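Local coordinates for protein Amuc_1102 (Akkermansia muciniphila, PDB 7DSZ) that is of unconfirmed function but adopts an immunoglobulin-like fold related to archaeal type IV pilus proteins and may therefore take part in pilus-like assemblies, at residues V120-G125 and S173-L178; A81-N84 and Q90-K93; K49-F54 and E182-V187. One frame throughout, in Å; residues are numbered along the deposited sequence.

Contact 1. Residues V120-G125 and S173-L178; sequences VKRITG and SYYPLL
The phenol ring of Tyr175 and the guanidinium of Arg122 lie over one another as an offset, nearly parallel pair, their planes 11° apart. NH1 of Arg122 sits over one face of the ring toward its rim, 3.5 Å from Tyr175 CZ, and the tyrosine OH in turn rests over a face of the guanidinium. In this immunoglobulin-like domain the contact ties the last turn of helix 117-124 to the irregular loop that follows strand 169-171. Arg122 NE comes to 3.1 Å of Tyr175 OH, but the angle is too poor for a hydrogen bond, as expected when the oxygen lies above the guanidinium. The N-H groups have other partners, mostly on the second subunit: Asp72 of that subunit forms a salt bridge with NH2, as does Asp86 of the same chain, and Asn102 and Ser68 of the second subunit take NH1 and NE. The arginine chain starts with CG opposite the backbone N (chi1 -175°) and stays extended to NE, which brings CD to 3.5 Å of Tyr175 CE2 before the guanidinium reaches the phenol end. Beside it on the helix, Ile123 approaches the same ring obliquely, with its CG1 3.6 Å from Tyr175 CE2.

Contact 2. Residues A81-N84 and Q90-K93; sequences AVVN and QYLK
This is antiparallel strand pairing, at the end of the hairpin formed by strands 70-83 and 91-104, where the chain leaves one strand and returns on the other. Val82 and Leu92 make the hydrogen-bonded pair: Val82 N gives to Leu92 O at 3.1 Å, and Leu92 N to Val82 O at 2.7 Å. Ala81 with Lys93 and Val83 with Tyr91 are the non-hydrogen-bonded pairs beside it. The hairpin belongs to the mixed sheet of the immunoglobulin-like fold, with strand 134-143 next to 70-83 and strand 169-171 next to 91-104. Asn84 N bonds to Gln90 O, and the side chains of the same two residues add a further bond. These side chains run alongside each other, pointing the same way, with their amides nearly coplanar (28°), and Asn84 ND2 donates to Gln90 OE1 at 2.8 Å, with the acceptor almost in the plane of the asparagine amide. That NH2 also gives to Thr12 O of the second subunit, while OD1 takes the N-H of Asp86 in the turn. Asn84 CG stands opposite its backbone N (chi1 -171°), which lays the amide over Leu92, whose CD2 is 3.7 Å from ND2. Val83 CG2 meets Tyr91 CE1 obliquely at 3.6 Å.

Contact 3. Residues K49-F54 and E182-V187; sequences KKWADF and ETPFSV
Strand 50-54 faces a type I beta turn running from Thr183 to Ser186, with 9.2 Å between the CA atoms of Trp51 and Thr183. The strand is the start of 50-63, central in the three-stranded antiparallel sheet of the immunoglobulin-like fold, and Trp51 spans the gap to the turn. Its indole meets Phe185 in a T-shaped stack: the planes stand at 84°, and the phenyl edge enters over a face of the five-membered ring, with CE2 3.7 Å from Trp51 CG. Farther out, the six-membered ring is met obliquely by Pro184 and Thr183. Trp51 CG lies opposite its carbonyl carbon (chi1 -72°), and chi2 of 64° sets the benzo ring against these two residues. Without the indole, as with an alanine at this position, the edge of Phe185 would probably lose its aromatic face and Pro184 the ring it packs on. The turn is braced from within, since Thr183 OG1 accepts from Phe185 N at 3.0 Å in an ST turn and also bonds to Lys180 O. Threonine's methyl is thereby left to the indole, CG2 lying 3.7 Å from Trp51 CZ3, and the tightest approach is Pro184 CD, 3.3 Å from Trp51 CZ2.

In the fold
Contacts 1 and 3 are buried and draw on the same long loop after strand 169-171, fixing it first to helix 117-124 and then to strand 50-63. They adjoin directly, for Leu178 packs on both Trp51 and Thr183, and Val120 on Ala52. Contact 2, partly buried, closes a hairpin in the other sheet; it touches contact 1 where Tyr175 meets Leu92 and Ile123 meets Val82, but does not touch contact 3, whose centre is about 21 Å from its own. The chemistry follows the place: backbone bonds and an amide pair in contact 2, aromatic and apolar packing in contact 3, and in contact 1 an arginine laid flat over a tyrosine ring, its charge shared between aspartates of its own chain and the second subunit.

Contact 1. Residues V120-G125 and S173-L178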
ATOM      1  N   VAL C 120     -17.551   7.144   8.624  1.00 19.89           N
ATOM      2  CA  VAL C 120     -18.875   7.731   8.384  1.00 20.09           C
ATOM      3  C   VAL C 120     -19.834   7.373   9.513  1.00 20.09           C
ATOM      4  O   VAL C 120     -20.579   8.230  10.013  1.00 22.11           O
ATOM      5  CB  VAL C 120     -19.426   7.286   7.018  1.00 20.27           C
ATOM      6  CG1 VAL C 120     -20.875   7.758   6.837  1.00 23.05           C
ATOM      7  CG2 VAL C 120     -18.524   7.808   5.903  1.00 17.87           C
ATOM      8  N   LYS C 121     -19.831   6.109   9.930  1.00 19.24           N
ATOM      9  CA  LYS C 121     -20.733   5.685  10.998  1.00 22.70           C
ATOM     10  C   LYS C 121     -20.379   6.370  12.311  1.00 26.62           C
ATOM     11  O   LYS C 121     -21.270   6.777  13.067  1.00 23.79           O
ATOM     12  CB  LYS C 121     -20.696   4.165  11.154  1.00 24.51           C
ATOM     13  CG  LYS C 121     -21.621   3.658  12.276  1.00 29.56           C
ATOM     14  CD  LYS C 121     -21.789   2.149  12.252  1.00 30.48           C
ATOM     15  CE  LYS C 121     -22.845   1.727  13.276  1.00 45.77           C
ATOM     16  NZ  LYS C 121     -22.847   0.259  13.507  1.00 47.39           N
ATOM     17  N   ARG C 122     -19.081   6.506  12.597  1.00 20.69           N
ATOM     18  CA  ARG C 122     -18.653   7.209  13.806  1.00 21.27           C
ATOM     19  C   ARG C 122     -19.099   8.667  13.792  1.00 27.04           C
ATOM     20  O   ARG C 122     -19.557   9.198  14.816  1.00 22.70           O
ATOM     21  CB  ARG C 122     -17.136   7.121  13.946  1.00 20.11           C
ATOM     22  CG  ARG C 122     -16.608   7.720  15.250  1.00 21.22           C
ATOM     23  CD  ARG C 122     -15.122   7.522  15.397  1.00 19.02           C
ATOM     24  NE  ARG C 122     -14.687   8.058  16.684  1.00 21.33           N
ATOM     25  CZ  ARG C 122     -13.445   8.425  16.967  1.00 26.64           C
ATOM     26  NH1 ARG C 122     -12.483   8.277  16.060  1.00 21.13           N
ATOM     27  NH2 ARG C 122     -13.162   8.939  18.160  1.00 28.25           N
ATOM     28  N   ILE C 123     -18.976   9.337  12.643  1.00 21.73           N
ATOM     29  CA  ILE C 123     -19.336  10.755  12.562  1.00 22.79           C
ATOM     30  C   ILE C 123     -20.842  10.938  12.700  1.00 25.05           C
ATOM     31  O   ILE C 123     -21.311  11.830  13.418  1.00 27.02           O
ATOM     32  CB  ILE C 123     -18.822  11.374  11.246  1.00 21.31           C
ATOM     33  CG1 ILE C 123     -17.296  11.495  11.262  1.00 20.15           C
ATOM     34  CG2 ILE C 123     -19.448  12.773  11.033  1.00 23.62           C
ATOM     35  CD1 ILE C 123     -16.697  11.798   9.858  1.00 21.06           C
ATOM     36  N   THR C 124     -21.624  10.104  12.021  1.00 24.75           N
ATOM     37  CA  THR C 124     -23.051  10.349  11.868  1.00 30.56           C
ATOM     38  C   THR C 124     -23.915   9.524  12.804  1.00 33.03           C
ATOM     39  O   THR C 124     -25.084   9.869  12.997  1.00 34.98           O
ATOM     40  CB  THR C 124     -23.501  10.053  10.435  1.00 28.59           C
ATOM     41  OG1 THR C 124     -23.439   8.644  10.194  1.00 26.24           O
ATOM     42  CG2 THR C 124     -22.622  10.793   9.434  1.00 28.79           C
ATOM     43  N   GLY C 125     -23.376   8.441  13.364  1.00 28.48           N
ATOM     44  CA  GLY C 125     -24.133   7.574  14.236  1.00 33.08           C
ATOM     45  C   GLY C 125     -24.874   6.461  13.537  1.00 36.88           C
ATOM     46  O   GLY C 125     -25.448   5.601  14.216  1.00 39.06           O
ATOM     47  N   SER C 173      -5.617  13.757  12.674  1.00 27.13           N
ATOM     48  CA  SER C 173      -5.254  12.717  11.724  1.00 27.43           C
ATOM     49  C   SER C 173      -6.098  11.465  11.896  1.00 29.01           C
ATOM     50  O   SER C 173      -6.002  10.542  11.076  1.00 25.84           O
ATOM     51  CB  SER C 173      -3.766  12.375  11.854  1.00 37.56           C
ATOM     52  OG  SER C 173      -2.977  13.421  11.309  1.00 43.16           O
ATOM     53  N   TYR C 174      -6.917  11.412  12.941  1.00 26.48           N
ATOM     54  CA  TYR C 174      -7.913  10.365  13.048  1.00 21.04           C
ATOM     55  C   TYR C 174      -9.037  10.664  12.063  1.00 22.20           C
ATOM     56  O   TYR C 174      -9.045  11.708  11.401  1.00 24.37           O
ATOM     57  CB  TYR C 174      -8.386  10.260  14.497  1.00 25.43           C
ATOM     58  CG  TYR C 174      -7.277   9.772  15.403  1.00 26.39           C
ATOM     59  CD1 TYR C 174      -6.582   8.605  15.098  1.00 25.69           C
ATOM     60  CD2 TYR C 174      -6.902  10.486  16.538  1.00 30.41           C
ATOM     61  CE1 TYR C 174      -5.563   8.150  15.908  1.00 27.72           C
ATOM     62  CE2 TYR C 174      -5.877  10.034  17.354  1.00 29.44           C
ATOM     63  CZ  TYR C 174      -5.213   8.865  17.028  1.00 32.99           C
ATOM     64  OH  TYR C 174      -4.193   8.387  17.816  1.00 40.10           O
ATOM     65  N   TYR C 175     -10.008   9.764  11.958  1.00 19.00           N
ATOM     66  CA  TYR C 175     -10.968   9.794  10.857  1.00 19.47           C
ATOM     67  C   TYR C 175     -10.222  10.018   9.539  1.00 24.05           C
ATOM     68  O   TYR C 175     -10.440  11.028   8.862  1.00 19.25           O
ATOM     69  CB  TYR C 175     -12.017  10.880  11.044  1.00 21.48           C
ATOM     70  CG  TYR C 175     -12.768  10.884  12.345  1.00 22.83           C
ATOM     71  CD1 TYR C 175     -12.201  11.417  13.505  1.00 23.47           C
ATOM     72  CD2 TYR C 175     -14.068  10.429  12.396  1.00 18.44           C
ATOM     73  CE1 TYR C 175     -12.911  11.450  14.697  1.00 23.42           C
ATOM     74  CE2 TYR C 175     -14.789  10.466  13.572  1.00 21.33           C
ATOM     75  CZ  TYR C 175     -14.202  10.968  14.714  1.00 22.08           C
ATOM     76  OH  TYR C 175     -14.931  10.998  15.881  1.00 24.64           O
ATOM     77  N   PRO C 176      -9.294   9.137   9.184  1.00 21.02           N
ATOM     78  CA  PRO C 176      -8.343   9.483   8.120  1.00 21.43           C
ATOM     79  C   PRO C 176      -9.009   9.560   6.751  1.00 18.93           C
ATOM     80  O   PRO C 176      -9.773   8.677   6.349  1.00 16.90           O
ATOM     81  CB  PRO C 176      -7.302   8.354   8.183  1.00 23.21           C
ATOM     82  CG  PRO C 176      -7.957   7.240   8.916  1.00 26.74           C
ATOM     83  CD  PRO C 176      -8.997   7.835   9.818  1.00 18.97           C
ATOM     84  N   LEU C 177      -8.720  10.652   6.055  1.00 18.58           N
ATOM     85  CA  LEU C 177      -9.060  10.775   4.649  1.00 19.26           C
ATOM     86  C   LEU C 177      -8.103   9.921   3.846  1.00 20.05           C
ATOM     87  O   LEU C 177      -6.895   9.936   4.090  1.00 21.57           O
ATOM     88  CB  LEU C 177      -8.936  12.226   4.209  1.00 20.54           C
ATOM     89  CG  LEU C 177     -10.129  13.112   4.526  1.00 23.51           C
ATOM     90  CD1 LEU C 177      -9.779  14.553   4.154  1.00 22.35           C
ATOM     91  CD2 LEU C 177     -11.331  12.594   3.745  1.00 21.04           C
ATOM     92  N   LEU C 178      -8.637   9.176   2.883  1.00 17.34           N
ATOM     93  CA  LEU C 178      -7.845   8.216   2.141  1.00 16.51           C
ATOM     94  C   LEU C 178      -7.818   8.601   0.670  1.00 18.95           C
ATOM     95  O   LEU C 178      -8.797   9.131   0.144  1.00 16.71           O
ATOM     96  CB  LEU C 178      -8.433   6.832   2.282  1.00 14.19           C
ATOM     97  CG  LEU C 178      -8.570   6.389   3.745  1.00 18.10           C
ATOM     98  CD1 LEU C 178      -9.451   5.146   3.829  1.00 20.48           C
ATOM     99  CD2 LEU C 178      -7.193   6.082   4.275  1.00 22.33           C
TER

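Contact 2. Residues A81-N84 and Q90-K93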
ATOM      1  N   ALA C  81     -14.704  19.428   6.914  1.00 22.57           N
ATOM      2  CA  ALA C  81     -15.074  19.750   8.287  1.00 23.73           C
ATOM      3  C   ALA C  81     -16.372  19.047   8.651  1.00 18.84           C
ATOM      4  O   ALA C  81     -17.356  19.103   7.900  1.00 22.67           O
ATOM      5  CB  ALA C  81     -15.206  21.272   8.473  1.00 24.09           C
ATOM      6  N   VAL C  82     -16.365  18.371   9.804  1.00 23.53           N
ATOM      7  CA  VAL C  82     -17.531  17.688  10.347  1.00 23.89           C
ATOM      8  C   VAL C  82     -17.624  18.029  11.831  1.00 21.36           C
ATOM      9  O   VAL C  82     -16.649  18.446  12.460  1.00 26.33           O
ATOM     10  CB  VAL C  82     -17.468  16.148  10.149  1.00 24.02           C
ATOM     11  CG1 VAL C  82     -17.284  15.803   8.673  1.00 23.52           C
ATOM     12  CG2 VAL C  82     -16.327  15.544  10.974  1.00 22.64           C
ATOM     13  N   VAL C  83     -18.819  17.838  12.388  1.00 30.93           N
ATOM     14  CA  VAL C  83     -18.998  17.997  13.829  1.00 28.57           C
ATOM     15  C   VAL C  83     -18.344  16.825  14.546  1.00 27.38           C
ATOM     16  O   VAL C  83     -18.573  15.662  14.189  1.00 28.35           O
ATOM     17  CB  VAL C  83     -20.489  18.087  14.181  1.00 34.55           C
ATOM     18  CG1 VAL C  83     -20.670  18.132  15.699  1.00 32.58           C
ATOM     19  CG2 VAL C  83     -21.133  19.303  13.512  1.00 34.28           C
ATOM     20  N   ASN C  84     -17.520  17.128  15.559  1.00 29.26           N
ATOM     21  CA  ASN C  84     -16.923  16.097  16.401  1.00 33.55           C
ATOM     22  C   ASN C  84     -18.045  15.330  17.087  1.00 37.12           C
ATOM     23  O   ASN C  84     -18.761  15.897  17.923  1.00 35.22           O
ATOM     24  CB  ASN C  84     -15.972  16.701  17.439  1.00 31.30           C
ATOM     25  CG  ASN C  84     -15.180  15.642  18.187  1.00 30.65           C
ATOM     26  OD1 ASN C  84     -15.537  14.469  18.177  1.00 29.38           O
ATOM     27  ND2 ASN C  84     -14.096  16.052  18.835  1.00 29.96           N
ATOM     28  N   GLN C  90     -17.476  21.283  19.011  1.00 48.87           N
ATOM     29  CA  GLN C  90     -16.385  21.621  18.111  1.00 43.69           C
ATOM     30  C   GLN C  90     -16.509  20.883  16.783  1.00 38.82           C
ATOM     31  O   GLN C  90     -17.245  19.898  16.643  1.00 33.14           O
ATOM     32  CB  GLN C  90     -15.020  21.321  18.743  1.00 43.71           C
ATOM     33  CG  GLN C  90     -14.722  19.854  18.924  1.00 42.88           C
ATOM     34  CD  GLN C  90     -13.357  19.606  19.538  1.00 52.18           C
ATOM     35  OE1 GLN C  90     -12.805  18.510  19.427  1.00 46.35           O
ATOM     36  NE2 GLN C  90     -12.807  20.624  20.194  1.00 47.01           N
ATOM     37  N   TYR C  91     -15.772  21.393  15.801  1.00 38.16           N
ATOM     38  CA  TYR C  91     -15.651  20.781  14.487  1.00 33.25           C
ATOM     39  C   TYR C  91     -14.306  20.084  14.369  1.00 30.71           C
ATOM     40  O   TYR C  91     -13.304  20.527  14.941  1.00 33.84           O
ATOM     41  CB  TYR C  91     -15.776  21.822  13.364  1.00 33.43           C
ATOM     42  CG  TYR C  91     -17.139  22.457  13.233  1.00 35.97           C
ATOM     43  CD1 TYR C  91     -18.188  21.768  12.655  1.00 33.11           C
ATOM     44  CD2 TYR C  91     -17.371  23.758  13.670  1.00 45.25           C
ATOM     45  CE1 TYR C  91     -19.435  22.342  12.525  1.00 42.50           C
ATOM     46  CE2 TYR C  91     -18.619  24.345  13.535  1.00 43.05           C
ATOM     47  CZ  TYR C  91     -19.647  23.627  12.964  1.00 46.60           C
ATOM     48  OH  TYR C  91     -20.896  24.186  12.826  1.00 52.81           O
ATOM     49  N   LEU C  92     -14.289  18.995  13.599  1.00 29.16           N
ATOM     50  CA  LEU C  92     -13.057  18.325  13.211  1.00 25.33           C
ATOM     51  C   LEU C  92     -12.691  18.752  11.796  1.00 22.06           C
ATOM     52  O   LEU C  92     -13.544  18.747  10.914  1.00 26.90           O
ATOM     53  CB  LEU C  92     -13.220  16.803  13.269  1.00 24.77           C
ATOM     54  CG  LEU C  92     -13.504  16.267  14.673  1.00 27.99           C
ATOM     55  CD1 LEU C  92     -13.703  14.760  14.640  1.00 29.45           C
ATOM     56  CD2 LEU C  92     -12.368  16.662  15.622  1.00 27.88           C
ATOM     57  N   LYS C  93     -11.439  19.126  11.592  1.00 26.90           N
ATOM     58  CA  LYS C  93     -10.931  19.444  10.263  1.00 26.73           C
ATOM     59  C   LYS C  93     -10.078  18.276   9.788  1.00 21.71           C
ATOM     60  O   LYS C  93      -9.056  17.955  10.405  1.00 24.84           O
ATOM     61  CB  LYS C  93     -10.129  20.743  10.270  1.00 26.38           C
ATOM     62  CG  LYS C  93      -9.596  21.133   8.897  1.00 27.17           C
ATOM     63  CD  LYS C  93      -9.145  22.587   8.845  1.00 30.95           C
ATOM     64  CE  LYS C  93      -8.013  22.849   9.831  1.00 29.33           C
ATOM     65  NZ  LYS C  93      -7.568  24.280   9.803  1.00 32.53           N
TER

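Contact 3. Residues K49-F54 and E182-V187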
ATOM      1  N   LYS C  49     -20.053  -2.222   2.746  1.00 43.99           N
ATOM      2  CA  LYS C  49     -20.793  -1.071   3.233  1.00 42.89           C
ATOM      3  C   LYS C  49     -20.472   0.148   2.371  1.00 33.86           C
ATOM      4  O   LYS C  49     -19.642   0.097   1.455  1.00 31.89           O
ATOM      5  CB  LYS C  49     -20.468  -0.806   4.708  1.00 40.36           C
ATOM      6  CG  LYS C  49     -20.931  -1.903   5.652  1.00 52.11           C
ATOM      7  CD  LYS C  49     -20.800  -1.461   7.103  1.00 48.53           C
ATOM      8  CE  LYS C  49     -21.134  -2.596   8.071  1.00 63.00           C
ATOM      9  NZ  LYS C  49     -22.535  -3.092   7.921  1.00 61.32           N
ATOM     10  N   LYS C  50     -21.117   1.266   2.692  1.00 35.10           N
ATOM     11  CA  LYS C  50     -20.985   2.470   1.883  1.00 27.78           C
ATOM     12  C   LYS C  50     -19.851   3.365   2.375  1.00 24.98           C
ATOM     13  O   LYS C  50     -19.801   3.766   3.545  1.00 24.14           O
ATOM     14  CB  LYS C  50     -22.301   3.242   1.840  1.00 28.63           C
ATOM     15  CG  LYS C  50     -23.339   2.587   0.931  1.00 26.02           C
ATOM     16  CD  LYS C  50     -24.558   3.516   0.793  1.00 40.80           C
ATOM     17  CE  LYS C  50     -25.714   2.858   0.042  1.00 42.89           C
ATOM     18  NZ  LYS C  50     -25.413   2.650  -1.402  1.00 50.25           N
ATOM     19  N   TRP C  51     -18.958   3.686   1.450  1.00 23.99           N
ATOM     20  CA  TRP C  51     -17.872   4.620   1.646  1.00 17.40           C
ATOM     21  C   TRP C  51     -18.314   6.025   1.252  1.00 17.69           C
ATOM     22  O   TRP C  51     -19.149   6.200   0.368  1.00 19.59           O
ATOM     23  CB  TRP C  51     -16.688   4.206   0.771  1.00 19.76           C
ATOM     24  CG  TRP C  51     -15.992   2.984   1.233  1.00 17.97           C
ATOM     25  CD1 TRP C  51     -16.496   1.706   1.311  1.00 19.77           C
ATOM     26  CD2 TRP C  51     -14.644   2.916   1.669  1.00 16.69           C
ATOM     27  NE1 TRP C  51     -15.531   0.856   1.809  1.00 21.38           N
ATOM     28  CE2 TRP C  51     -14.383   1.579   2.028  1.00 20.38           C
ATOM     29  CE3 TRP C  51     -13.634   3.873   1.828  1.00 19.91           C
ATOM     30  CZ2 TRP C  51     -13.150   1.171   2.521  1.00 21.87           C
ATOM     31  CZ3 TRP C  51     -12.405   3.462   2.318  1.00 22.44           C
ATOM     32  CH2 TRP C  51     -12.175   2.124   2.653  1.00 21.04           C
ATOM     33  N   ALA C  52     -17.730   7.030   1.904  1.00 17.22           N
ATOM     34  CA  ALA C  52     -17.866   8.409   1.438  1.00 17.90           C
ATOM     35  C   ALA C  52     -16.838   8.656   0.341  1.00 20.15           C
ATOM     36  O   ALA C  52     -15.631   8.516   0.572  1.00 19.39           O
ATOM     37  CB  ALA C  52     -17.662   9.399   2.583  1.00 18.77           C
ATOM     38  N   ASP C  53     -17.304   9.004  -0.852  1.00 16.82           N
ATOM     39  CA  ASP C  53     -16.430   9.245  -1.997  1.00 16.12           C
ATOM     40  C   ASP C  53     -16.621  10.699  -2.407  1.00 16.26           C
ATOM     41  O   ASP C  53     -17.668  11.052  -2.960  1.00 19.49           O
ATOM     42  CB  ASP C  53     -16.783   8.271  -3.130  1.00 17.23           C
ATOM     43  CG  ASP C  53     -16.072   8.570  -4.442  1.00 19.97           C
ATOM     44  OD1 ASP C  53     -15.166   9.426  -4.502  1.00 18.61           O
ATOM     45  OD2 ASP C  53     -16.421   7.887  -5.418  1.00 19.73           O
ATOM     46  N   PHE C  54     -15.627  11.539  -2.106  1.00 15.20           N
ATOM     47  CA  PHE C  54     -15.673  12.956  -2.445  1.00 17.99           C
ATOM     48  C   PHE C  54     -15.038  13.127  -3.815  1.00 19.41           C
ATOM     49  O   PHE C  54     -13.878  12.766  -3.999  1.00 18.40           O
ATOM     50  CB  PHE C  54     -14.927  13.802  -1.409  1.00 16.86           C
ATOM     51  CG  PHE C  54     -15.541  13.779  -0.031  1.00 17.63           C
ATOM     52  CD1 PHE C  54     -16.487  14.735   0.337  1.00 19.74           C
ATOM     53  CD2 PHE C  54     -15.149  12.835   0.906  1.00 18.56           C
ATOM     54  CE1 PHE C  54     -17.050  14.726   1.635  1.00 22.26           C
ATOM     55  CE2 PHE C  54     -15.704  12.811   2.180  1.00 21.06           C
ATOM     56  CZ  PHE C  54     -16.652  13.769   2.545  1.00 23.70           C
ATOM     57  N   GLU C 182      -5.642   3.873  -1.458  1.00 16.65           N
ATOM     58  CA  GLU C 182      -5.769   3.414  -0.083  1.00 19.44           C
ATOM     59  C   GLU C 182      -7.162   2.877   0.240  1.00 22.11           C
ATOM     60  O   GLU C 182      -7.516   2.750   1.422  1.00 22.44           O
ATOM     61  CB  GLU C 182      -5.415   4.560   0.861  1.00 19.31           C
ATOM     62  CG  GLU C 182      -3.973   5.044   0.692  1.00 19.40           C
ATOM     63  CD  GLU C 182      -3.662   6.312   1.496  1.00 23.85           C
ATOM     64  OE1 GLU C 182      -4.496   7.247   1.553  1.00 19.03           O
ATOM     65  OE2 GLU C 182      -2.553   6.379   2.067  1.00 27.63           O
ATOM     66  N   THR C 183      -7.952   2.547  -0.772  1.00 18.35           N
ATOM     67  CA  THR C 183      -9.314   2.059  -0.630  1.00 17.02           C
ATOM     68  C   THR C 183      -9.516   0.842  -1.517  1.00 21.36           C
ATOM     69  O   THR C 183      -8.717   0.584  -2.425  1.00 17.45           O
ATOM     70  CB  THR C 183     -10.357   3.118  -1.038  1.00 15.76           C
ATOM     71  OG1 THR C 183     -10.368   3.222  -2.472  1.00 18.34           O
ATOM     72  CG2 THR C 183     -10.072   4.482  -0.405  1.00 18.27           C
ATOM     73  N   PRO C 184     -10.602   0.090  -1.308  1.00 19.22           N
ATOM     74  CA  PRO C 184     -10.925  -1.004  -2.239  1.00 20.22           C
ATOM     75  C   PRO C 184     -11.322  -0.531  -3.627  1.00 17.92           C
ATOM     76  O   PRO C 184     -11.521  -1.374  -4.514  1.00 17.84           O
ATOM     77  CB  PRO C 184     -12.095  -1.736  -1.550  1.00 23.00           C
ATOM     78  CG  PRO C 184     -12.557  -0.845  -0.456  1.00 28.05           C
ATOM     79  CD  PRO C 184     -11.421   0.044  -0.081  1.00 21.00           C
ATOM     80  N   PHE C 185     -11.442   0.774  -3.847  1.00 18.13           N
ATOM     81  CA  PHE C 185     -11.744   1.288  -5.178  1.00 18.54           C
ATOM     82  C   PHE C 185     -10.503   1.405  -6.058  1.00 19.35           C
ATOM     83  O   PHE C 185     -10.633   1.810  -7.219  1.00 17.70           O
ATOM     84  CB  PHE C 185     -12.411   2.663  -5.074  1.00 16.81           C
ATOM     85  CG  PHE C 185     -13.687   2.653  -4.277  1.00 20.56           C
ATOM     86  CD1 PHE C 185     -14.856   2.136  -4.831  1.00 22.54           C
ATOM     87  CD2 PHE C 185     -13.719   3.162  -2.989  1.00 18.47           C
ATOM     88  CE1 PHE C 185     -16.047   2.123  -4.101  1.00 23.52           C
ATOM     89  CE2 PHE C 185     -14.898   3.152  -2.250  1.00 18.15           C
ATOM     90  CZ  PHE C 185     -16.066   2.638  -2.802  1.00 18.89           C
ATOM     91  N   SER C 186      -9.329   1.047  -5.537  1.00 17.70           N
ATOM     92  CA  SER C 186      -8.059   1.355  -6.196  1.00 19.09           C
ATOM     93  C   SER C 186      -8.039   0.926  -7.661  1.00 21.12           C
ATOM     94  O   SER C 186      -7.661   1.707  -8.541  1.00 21.55           O
ATOM     95  CB  SER C 186      -6.910   0.688  -5.439  1.00 21.40           C
ATOM     96  OG  SER C 186      -5.678   0.911  -6.116  1.00 23.78           O
ATOM     97  N   VAL C 187      -8.422  -0.321  -7.953  1.00 19.88           N
ATOM     98  CA  VAL C 187      -8.272  -0.796  -9.334  1.00 20.28           C
ATOM     99  C   VAL C 187      -9.497  -0.539 -10.200  1.00 23.65           C
ATOM    100  O   VAL C 187      -9.483  -0.901 -11.385  1.00 23.06           O
ATOM    101  CB  VAL C 187      -7.940  -2.300  -9.391  1.00 20.70           C
ATOM    102  CG1 VAL C 187      -6.713  -2.614  -8.488  1.00 21.66           C
ATOM    103  CG2 VAL C 187      -9.144  -3.131  -9.012  1.00 21.02           C
TER